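Local coordinates for CDP-4-keto-6-deoxy-D-glucose-3-dehydrase (Yersinia pseudotuberculosis, PDB 3BB8), which probably acts in lipopolysaccharide biosynthesis as a pyridoxal-phosphate-dependent dehydrase that removes the C3 hydroxyl of CDP-4-keto-6-deoxy-D-glucose, at residues 270-273 against 274-278. The protein carries 1 engineered substitution. Numbering follows the deposited sequence.
Sequences GSLP and FGYDH
Leu-272 meets the ring of Tyr-276 with its branched end: CD2 lies over one face, while CD1 makes the nearest approach, 4.0 Å from Tyr-276 CD2. Pro-273 reaches the same ring obliquely through its pyrrolidine, CG being 3.6 Å from Tyr-276 CD1. Its carbonyl also closes a type II beta turn, Pro-273 to Tyr-276: Tyr-276 N donates to Pro-273 O at 3.2 Å. That bond is moderately bent, with an N-H...O angle of 143°, and the donor stands tilted out of the carbonyl plane. Gly-275 takes the third position with a positive phi, as this turn type favours. At Tyr-276, CG lies anti to the backbone N (chi1 -156°), which turns the ring back against Leu-272 and Pro-273. The turn lies in the loop between helix 235-245 and helix 293-323, which reaches onto the second subunit. There the Tyr-276 hydroxyl (OH) is hydrogen-bonded to O of Phe-377, a residue of the cofactor pocket, and Pro-273 packs on Met-405 of that subunit. Chemically, within this turn one backbone bond and apolar contacts on the tyrosine ring hold the two arms together, while the phenol's polar end ties it across the dimer interface.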
ATOM      1  N   GLY A 270      25.611  -3.550  10.991  1.00 63.56           N
ATOM      2  CA  GLY A 270      24.991  -4.675  11.666  1.00 61.08           C
ATOM      3  C   GLY A 270      25.998  -5.738  12.060  1.00 59.31           C
ATOM      4  O   GLY A 270      27.185  -5.625  11.756  1.00 59.64           O
ATOM      5  N   SER A 271      25.521  -6.775  12.736  1.00 56.82           N
ATOM      6  CA  SER A 271      26.380  -7.860  13.180  1.00 53.32           C
ATOM      7  C   SER A 271      25.769  -9.207  12.817  1.00 53.18           C
ATOM      8  O   SER A 271      25.675 -10.105  13.655  1.00 53.95           O
ATOM      9  CB  SER A 271      26.586  -7.770  14.689  1.00 50.82           C
ATOM     10  OG  SER A 271      25.344  -7.764  15.357  1.00 47.82           O
ATOM     11  N   LEU A 272      25.348  -9.337  11.565  1.00 51.92           N
ATOM     12  CA  LEU A 272      24.758 -10.577  11.087  1.00 50.27           C
ATOM     13  C   LEU A 272      25.862 -11.579  10.788  1.00 49.85           C
ATOM     14  O   LEU A 272      26.963 -11.200  10.378  1.00 49.72           O
ATOM     15  CB  LEU A 272      23.942 -10.334   9.809  1.00 47.79           C
ATOM     16  CG  LEU A 272      22.631  -9.552   9.909  1.00 48.02           C
ATOM     17  CD1 LEU A 272      22.037  -9.380   8.514  1.00 45.77           C
ATOM     18  CD2 LEU A 272      21.657 -10.283  10.831  1.00 46.89           C
ATOM     19  N   PRO A 273      25.582 -12.876  10.983  1.00 48.69           N
ATOM     20  CA  PRO A 273      26.588 -13.905  10.714  1.00 47.88           C
ATOM     21  C   PRO A 273      26.923 -13.967   9.228  1.00 46.66           C
ATOM     22  O   PRO A 273      26.099 -13.626   8.381  1.00 44.86           O
ATOM     23  CB  PRO A 273      25.913 -15.184  11.215  1.00 48.65           C
ATOM     24  CG  PRO A 273      24.463 -14.911  10.956  1.00 47.77           C
ATOM     25  CD  PRO A 273      24.318 -13.483  11.433  1.00 47.42           C
ATOM     26  N   PHE A 274      28.141 -14.391   8.919  1.00 46.67           N
ATOM     27  CA  PHE A 274      28.575 -14.512   7.538  1.00 47.35           C
ATOM     28  C   PHE A 274      27.646 -15.457   6.779  1.00 48.02           C
ATOM     29  O   PHE A 274      27.204 -16.475   7.320  1.00 48.81           O
ATOM     30  CB  PHE A 274      30.018 -15.033   7.496  1.00 49.82           C
ATOM     31  CG  PHE A 274      30.464 -15.489   6.136  1.00 51.08           C
ATOM     32  CD1 PHE A 274      30.219 -16.790   5.709  1.00 51.73           C
ATOM     33  CD2 PHE A 274      31.100 -14.608   5.269  1.00 51.98           C
ATOM     34  CE1 PHE A 274      30.600 -17.206   4.435  1.00 52.79           C
ATOM     35  CE2 PHE A 274      31.483 -15.013   3.993  1.00 52.51           C
ATOM     36  CZ  PHE A 274      31.231 -16.315   3.575  1.00 53.34           C
ATOM     37  N   GLY A 275      27.339 -15.113   5.532  1.00 47.55           N
ATOM     38  CA  GLY A 275      26.475 -15.955   4.725  1.00 47.15           C
ATOM     39  C   GLY A 275      24.979 -15.808   4.967  1.00 47.96           C
ATOM     40  O   GLY A 275      24.186 -16.572   4.403  1.00 47.12           O
ATOM     41  N   TYR A 276      24.581 -14.850   5.802  1.00 46.26           N
ATOM     42  CA  TYR A 276      23.160 -14.641   6.071  1.00 45.35           C
ATOM     43  C   TYR A 276      22.495 -14.218   4.764  1.00 45.17           C
ATOM     44  O   TYR A 276      23.008 -13.364   4.050  1.00 45.01           O
ATOM     45  CB  TYR A 276      22.952 -13.547   7.126  1.00 43.79           C
ATOM     46  CG  TYR A 276      21.640 -13.672   7.859  1.00 41.21           C
ATOM     47  CD1 TYR A 276      21.511 -14.540   8.940  1.00 39.06           C
ATOM     48  CD2 TYR A 276      20.505 -12.959   7.440  1.00 42.07           C
ATOM     49  CE1 TYR A 276      20.290 -14.708   9.593  1.00 39.28           C
ATOM     50  CE2 TYR A 276      19.273 -13.121   8.086  1.00 40.47           C
ATOM     51  CZ  TYR A 276      19.176 -13.999   9.163  1.00 40.09           C
ATOM     52  OH  TYR A 276      17.974 -14.172   9.811  1.00 38.56           O
ATOM     53  N   ASP A 277      21.355 -14.828   4.461  1.00 45.21           N
ATOM     54  CA  ASP A 277      20.607 -14.549   3.237  1.00 47.99           C
ATOM     55  C   ASP A 277      20.458 -13.052   2.952  1.00 47.32           C
ATOM     56  O   ASP A 277      19.979 -12.299   3.801  1.00 45.40           O
ATOM     57  CB  ASP A 277      19.219 -15.192   3.341  1.00 50.94           C
ATOM     58  CG  ASP A 277      18.742 -15.769   2.026  1.00 54.53           C
ATOM     59  OD1 ASP A 277      18.494 -14.991   1.078  1.00 56.87           O
ATOM     60  OD2 ASP A 277      18.621 -17.011   1.941  1.00 57.66           O
ATOM     61  N   HIS A 278      20.869 -12.626   1.760  1.00 48.93           N
ATOM     62  CA  HIS A 278      20.758 -11.215   1.383  1.00 50.95           C
ATOM     63  C   HIS A 278      19.275 -10.848   1.378  1.00 49.44           C
ATOM     64  O   HIS A 278      18.893  -9.753   1.788  1.00 49.19           O
ATOM     65  CB  HIS A 278      21.349 -10.963  -0.012  1.00 53.72           C
ATOM     66  CG  HIS A 278      21.663  -9.520  -0.284  1.00 59.75           C
ATOM     67  ND1 HIS A 278      21.616  -8.971  -1.551  1.00 61.75           N
ATOM     68  CD2 HIS A 278      22.068  -8.523   0.541  1.00 60.33           C
ATOM     69  CE1 HIS A 278      21.980  -7.701  -1.493  1.00 62.14           C
ATOM     70  NE2 HIS A 278      22.259  -7.404  -0.235  1.00 62.62           N
TER